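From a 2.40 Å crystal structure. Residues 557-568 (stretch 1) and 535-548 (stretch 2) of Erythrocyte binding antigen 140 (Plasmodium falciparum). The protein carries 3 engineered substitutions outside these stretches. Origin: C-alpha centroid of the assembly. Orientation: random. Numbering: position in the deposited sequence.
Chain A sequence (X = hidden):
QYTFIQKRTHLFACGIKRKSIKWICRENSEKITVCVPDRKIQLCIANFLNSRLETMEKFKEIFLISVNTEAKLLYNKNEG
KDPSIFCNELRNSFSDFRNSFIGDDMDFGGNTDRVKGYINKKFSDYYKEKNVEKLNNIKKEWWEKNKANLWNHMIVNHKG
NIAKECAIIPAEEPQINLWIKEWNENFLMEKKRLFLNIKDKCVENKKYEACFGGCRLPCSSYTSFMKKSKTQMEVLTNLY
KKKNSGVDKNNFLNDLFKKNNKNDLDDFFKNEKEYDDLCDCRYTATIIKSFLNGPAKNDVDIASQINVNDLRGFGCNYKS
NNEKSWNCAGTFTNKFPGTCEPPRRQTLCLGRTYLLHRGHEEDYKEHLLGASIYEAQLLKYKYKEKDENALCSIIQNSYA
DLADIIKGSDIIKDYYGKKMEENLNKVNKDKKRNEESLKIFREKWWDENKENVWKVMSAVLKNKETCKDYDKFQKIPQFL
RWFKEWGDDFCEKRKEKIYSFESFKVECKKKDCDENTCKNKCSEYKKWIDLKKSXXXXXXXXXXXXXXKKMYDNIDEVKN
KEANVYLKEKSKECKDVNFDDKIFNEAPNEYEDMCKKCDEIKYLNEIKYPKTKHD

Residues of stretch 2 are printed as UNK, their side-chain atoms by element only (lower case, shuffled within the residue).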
# COMPACT_ATOMS: atom_id res chain seq x y z
N GLU A 557 -39.69 6.64 0.49
CA GLU A 557 -40.15 5.72 -0.55
C GLU A 557 -40.12 4.28 -0.05
O GLU A 557 -39.92 3.35 -0.82
CB GLU A 557 -39.30 5.87 -1.81
CG GLU A 557 -39.67 7.08 -2.67
CD GLU A 557 -38.81 7.21 -3.91
OE1 GLU A 557 -37.85 6.42 -4.06
OE2 GLU A 557 -39.09 8.09 -4.74
N VAL A 558 -40.33 4.12 1.25
CA VAL A 558 -40.41 2.79 1.87
C VAL A 558 -41.35 2.83 3.07
O VAL A 558 -42.20 1.94 3.23
CB VAL A 558 -39.03 2.30 2.35
CG1 VAL A 558 -39.18 1.04 3.20
CG2 VAL A 558 -38.11 2.04 1.16
N LYS A 559 -41.20 3.84 3.91
CA LYS A 559 -42.05 4.02 5.08
C LYS A 559 -43.52 3.84 4.71
O LYS A 559 -44.06 4.56 3.87
CB LYS A 559 -41.84 5.40 5.70
CG LYS A 559 -42.66 5.63 6.96
CD LYS A 559 -42.75 7.11 7.31
CE LYS A 559 -43.68 7.34 8.49
NZ LYS A 559 -43.99 8.79 8.68
N ASN A 560 -44.17 2.88 5.36
CA ASN A 560 -45.60 2.64 5.18
C ASN A 560 -45.98 2.41 3.72
O ASN A 560 -46.87 3.08 3.19
CB ASN A 560 -46.40 3.81 5.76
CG ASN A 560 -47.88 3.51 5.84
OD1 ASN A 560 -48.29 2.35 5.84
ND2 ASN A 560 -48.69 4.56 5.90
N LYS A 561 -45.29 1.48 3.08
CA LYS A 561 -45.67 1.03 1.75
C LYS A 561 -45.73 -0.49 1.75
O LYS A 561 -44.74 -1.16 2.04
CB LYS A 561 -44.67 1.51 0.69
CG LYS A 561 -44.72 3.00 0.44
CD LYS A 561 -43.87 3.38 -0.76
CE LYS A 561 -43.99 4.87 -1.08
NZ LYS A 561 -43.24 5.23 -2.32
N GLU A 562 -46.90 -1.04 1.44
CA GLU A 562 -47.08 -2.48 1.42
C GLU A 562 -45.97 -3.14 0.61
O GLU A 562 -45.56 -2.62 -0.43
CB GLU A 562 -48.46 -2.85 0.86
CG GLU A 562 -49.25 -3.81 1.73
CD GLU A 562 -49.60 -3.22 3.08
OE1 GLU A 562 -50.74 -2.74 3.25
OE2 GLU A 562 -48.73 -3.23 3.98
N ALA A 563 -45.48 -4.28 1.09
CA ALA A 563 -44.38 -4.98 0.45
C ALA A 563 -44.54 -5.05 -1.06
O ALA A 563 -43.62 -4.69 -1.81
CB ALA A 563 -44.24 -6.38 1.03
N ASN A 564 -45.69 -5.53 -1.51
CA ASN A 564 -45.93 -5.71 -2.94
C ASN A 564 -45.98 -4.38 -3.69
O ASN A 564 -45.80 -4.34 -4.91
CB ASN A 564 -47.20 -6.53 -3.19
CG ASN A 564 -48.43 -5.91 -2.54
OD1 ASN A 564 -48.39 -4.78 -2.08
ND2 ASN A 564 -49.52 -6.67 -2.52
N VAL A 565 -46.21 -3.30 -2.96
CA VAL A 565 -46.19 -1.97 -3.56
C VAL A 565 -44.75 -1.52 -3.74
O VAL A 565 -44.37 -1.01 -4.80
CB VAL A 565 -46.94 -0.94 -2.70
CG1 VAL A 565 -46.63 0.48 -3.17
CG2 VAL A 565 -48.44 -1.21 -2.74
N TYR A 566 -43.95 -1.71 -2.70
CA TYR A 566 -42.53 -1.41 -2.76
C TYR A 566 -41.89 -2.06 -3.99
O TYR A 566 -41.05 -1.46 -4.66
CB TYR A 566 -41.83 -1.88 -1.49
CG TYR A 566 -40.33 -1.91 -1.57
CD1 TYR A 566 -39.57 -0.79 -1.26
CD2 TYR A 566 -39.66 -3.06 -1.97
CE1 TYR A 566 -38.19 -0.82 -1.33
CE2 TYR A 566 -38.28 -3.10 -2.05
CZ TYR A 566 -37.55 -1.98 -1.73
OH TYR A 566 -36.18 -2.02 -1.82
N LEU A 567 -42.30 -3.29 -4.28
CA LEU A 567 -41.76 -4.01 -5.43
C LEU A 567 -42.17 -3.34 -6.74
O LEU A 567 -41.31 -2.97 -7.54
CB LEU A 567 -42.23 -5.47 -5.43
CG LEU A 567 -41.55 -6.41 -4.43
CD1 LEU A 567 -42.10 -7.82 -4.59
CD2 LEU A 567 -40.04 -6.40 -4.62
N LYS A 568 -43.47 -3.19 -6.95
CA LYS A 568 -43.98 -2.62 -8.20
C LYS A 568 -43.32 -1.28 -8.52
O LYS A 568 -43.19 -0.92 -9.68
CB LYS A 568 -45.50 -2.45 -8.13
CG LYS A 568 -46.28 -3.34 -9.11
CD LYS A 568 -47.17 -2.51 -10.03
CE LYS A 568 -46.36 -1.66 -10.99
NZ LYS A 568 -47.22 -0.85 -11.89
N UNK A 535 -40.34 -18.05 -1.67
CA UNK A 535 -39.30 -17.03 -1.54
C UNK A 535 -39.95 -15.68 -1.29
O UNK A 535 -39.53 -14.92 -0.42
o UNK A 535 -37.16 -17.16 -5.17
o UNK A 535 -36.24 -19.12 -4.79
c UNK A 535 -36.97 -18.16 -4.45
c UNK A 535 -37.65 -18.21 -3.10
c UNK A 535 -38.46 -16.96 -2.81
N UNK A 536 -41.00 -15.40 -2.07
CA UNK A 536 -41.75 -14.17 -1.94
C UNK A 536 -42.33 -14.02 -0.54
O UNK A 536 -42.20 -12.98 0.09
c UNK A 536 -45.94 -12.17 -1.90
c UNK A 536 -45.03 -13.20 -2.05
o UNK A 536 -46.60 -9.92 -2.33
c UNK A 536 -43.65 -11.78 -3.38
c UNK A 536 -42.88 -14.15 -2.97
c UNK A 536 -44.55 -10.75 -3.22
c UNK A 536 -43.87 -13.02 -2.79
c UNK A 536 -45.70 -10.95 -2.48
N UNK A 537 -42.95 -15.09 -0.05
CA UNK A 537 -43.60 -15.07 1.26
C UNK A 537 -42.59 -14.80 2.38
O UNK A 537 -42.87 -14.03 3.29
c UNK A 537 -44.31 -16.40 1.52
o UNK A 537 -47.40 -18.10 0.55
o UNK A 537 -45.52 -18.85 1.42
c UNK A 537 -46.21 -17.94 0.90
c UNK A 537 -45.57 -16.58 0.70
N UNK A 538 -41.44 -15.45 2.30
CA UNK A 538 -40.38 -15.25 3.28
C UNK A 538 -40.01 -13.78 3.38
O UNK A 538 -40.04 -13.19 4.45
c UNK A 538 -38.00 -19.74 3.38
n UNK A 538 -38.95 -20.54 2.56
c UNK A 538 -39.14 -16.07 2.92
c UNK A 538 -39.26 -17.56 3.25
c UNK A 538 -37.94 -18.28 2.96
N UNK A 539 -39.65 -13.19 2.24
CA UNK A 539 -39.16 -11.82 2.21
C UNK A 539 -40.24 -10.81 2.56
O UNK A 539 -39.96 -9.79 3.19
n UNK A 539 -37.69 -12.89 -1.80
c UNK A 539 -38.58 -11.51 0.83
c UNK A 539 -37.34 -12.31 0.51
c UNK A 539 -36.95 -12.20 -0.94
o UNK A 539 -36.01 -11.49 -1.29
N UNK A 540 -41.47 -11.08 2.14
CA UNK A 540 -42.59 -10.22 2.48
C UNK A 540 -42.77 -10.18 3.99
O UNK A 540 -43.05 -9.13 4.57
c UNK A 540 -43.89 -10.70 1.81
c UNK A 540 -45.11 -10.19 2.55
c UNK A 540 -43.92 -10.27 0.35
N UNK A 541 -42.62 -11.34 4.62
CA UNK A 541 -42.81 -11.46 6.06
C UNK A 541 -41.79 -10.61 6.80
O UNK A 541 -42.12 -9.91 7.75
c UNK A 541 -43.11 -13.14 7.93
o UNK A 541 -42.42 -13.89 8.64
c UNK A 541 -42.69 -12.92 6.49
o UNK A 541 -44.13 -12.56 8.35
N UNK A 542 -40.54 -10.66 6.34
CA UNK A 542 -39.47 -9.89 6.97
C UNK A 542 -39.68 -8.40 6.73
O UNK A 542 -39.55 -7.60 7.66
n UNK A 542 -34.31 -8.66 8.10
c UNK A 542 -35.61 -9.93 6.38
c UNK A 542 -36.96 -9.43 6.89
c UNK A 542 -38.10 -10.31 6.42
c UNK A 542 -34.51 -8.91 6.65
N UNK A 543 -40.00 -8.04 5.50
CA UNK A 543 -40.23 -6.65 5.14
C UNK A 543 -41.32 -6.07 6.04
O UNK A 543 -41.22 -4.94 6.51
c UNK A 543 -40.48 -3.02 2.26
c UNK A 543 -42.33 -4.68 3.45
o UNK A 543 -42.13 -1.31 2.08
c UNK A 543 -41.77 -2.58 2.47
c UNK A 543 -40.64 -6.54 3.67
c UNK A 543 -41.04 -5.15 3.25
c UNK A 543 -42.70 -3.41 3.06
c UNK A 543 -40.12 -4.29 2.65
N UNK A 544 -42.36 -6.87 6.28
CA UNK A 544 -43.50 -6.43 7.08
C UNK A 544 -43.15 -6.34 8.56
O UNK A 544 -43.39 -5.33 9.21
c UNK A 544 -45.88 -6.91 7.73
o UNK A 544 -45.06 -7.46 5.53
c UNK A 544 -44.69 -7.39 6.91
N UNK A 545 -42.58 -7.42 9.09
CA UNK A 545 -42.20 -7.47 10.49
C UNK A 545 -41.17 -6.40 10.82
O UNK A 545 -41.25 -5.76 11.87
c UNK A 545 -43.26 -12.33 11.41
c UNK A 545 -42.16 -11.30 11.21
c UNK A 545 -42.74 -9.93 10.93
n UNK A 545 -42.73 -13.72 11.47
c UNK A 545 -41.66 -8.86 10.86
N UNK A 546 -40.19 -6.21 9.93
CA UNK A 546 -39.17 -5.19 10.14
C UNK A 546 -39.79 -3.80 10.07
O UNK A 546 -39.51 -2.94 10.91
o UNK A 546 -37.19 -7.07 10.49
c UNK A 546 -38.04 -5.31 9.11
o UNK A 546 -36.22 -6.75 8.55
c UNK A 546 -37.09 -6.46 9.40
N UNK A 547 -40.63 -3.57 9.07
CA UNK A 547 -41.29 -2.28 8.91
C UNK A 547 -42.02 -1.89 10.19
O UNK A 547 -41.93 -0.74 10.64
n UNK A 547 -46.22 -2.01 5.68
c UNK A 547 -42.28 -2.32 7.74
c UNK A 547 -45.19 -1.95 6.76
c UNK A 547 -44.00 -1.08 6.36
c UNK A 547 -42.98 -0.99 7.48
N UNK A 548 -42.74 -2.84 10.78
CA UNK A 548 -43.49 -2.58 12.00
C UNK A 548 -42.58 -2.23 13.18
O UNK A 548 -42.99 -1.53 14.10
c UNK A 548 -44.37 -3.78 12.35
n UNK A 548 -45.85 -5.27 11.16
o UNK A 548 -45.98 -3.07 10.73
c UNK A 548 -45.47 -4.01 11.34

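Position 535 opens the stretch with three carbons, the third carrying two oxygens, and touches nothing on stretch 1: a carboxylate one methylene longer than the shortest, Glu535. At 536 one carbon leads to a six-carbon ring bearing an oxygen, and the ring approaches Asn564 and Leu567. This is Tyr536; CD1 of Leu567 meets its ring edge, 4.1 Å from CE1, while its OH lies 3.5 Å from CB of Asn564. A long aromatic suits a site where CA-to-CB points sideways and only the end of the side chain comes near.

Position 537 repeats three carbons and two oxygens, exposed and out of reach: Glu537. Position 538 has four carbons in a row ending in nitrogen, likewise distant: Lys538. At 539 the third of three carbons carries one oxygen and one nitrogen, the amide of Gln539. Its NE2 donates to the backbone O of Glu535 at 3.1 Å, a bond made one turn back along its own helix.

Position 540 has three carbons, the first carrying the other two, beside the methyl of Ala563. It is Val540, with CG2 4.0 Å from CB of Ala563. Here the backbones come close, their CA atoms 5.9 Å apart, and two small apolar side chains fit between them.

Position 541 has two carbons, the second with two oxygens, and points away from stretch 1: Asp541. Position 542, four carbons and a terminal nitrogen, is Lys542, also out of reach.

At 543 a single carbon carries a six-carbon ring with an oxygen, directed toward stretch 1 and touching Val558, Lys561, Glu562, Ala563 and Tyr566. This is Tyr543. Its OH donates a hydrogen bond to O of Lys561 at 2.6 Å, while its CD1 packs 3.5 Å from CB of Ala563. The ring supplies apolar surface and the hydroxyl satisfies a carbonyl, a combination well matched to this buried place.

Position 544 branches at its first carbon into one oxygen and one carbon: Thr544, whose OG1 donates to O of Val540 at 2.8 Å. Position 545, four carbons ending in nitrogen, is Lys545; its NZ forms a salt bridge with OD2 of Asp541 at 2.9 Å. Position 546 has two carbons and two oxygens and is Asp546, its OD2 2.7 Å from NZ of Lys542 in a second salt bridge along the helix.

Position 547 has four carbons and a nitrogen, directed toward stretch 1 near Asn560, Lys561 and Glu562. It is Lys547, long enough to bring NZ within 3.3 Å of OE2 of Glu562 in a salt bridge. Position 548, two carbons with one oxygen and one nitrogen on the second, is the exposed Asn548.

The contact centres on Tyr543, which joins the loop and the start of the next helix. Its ring meets that of Tyr566 obliquely, centroids 5.5 Å apart. Tyr536 and Val540 extend the apolar packing along helix 563-568, and Lys547 adds charge pairing at the N-cap residue, Glu562.

Stretch 2 535-548: EYEKQVDKYTKDKN
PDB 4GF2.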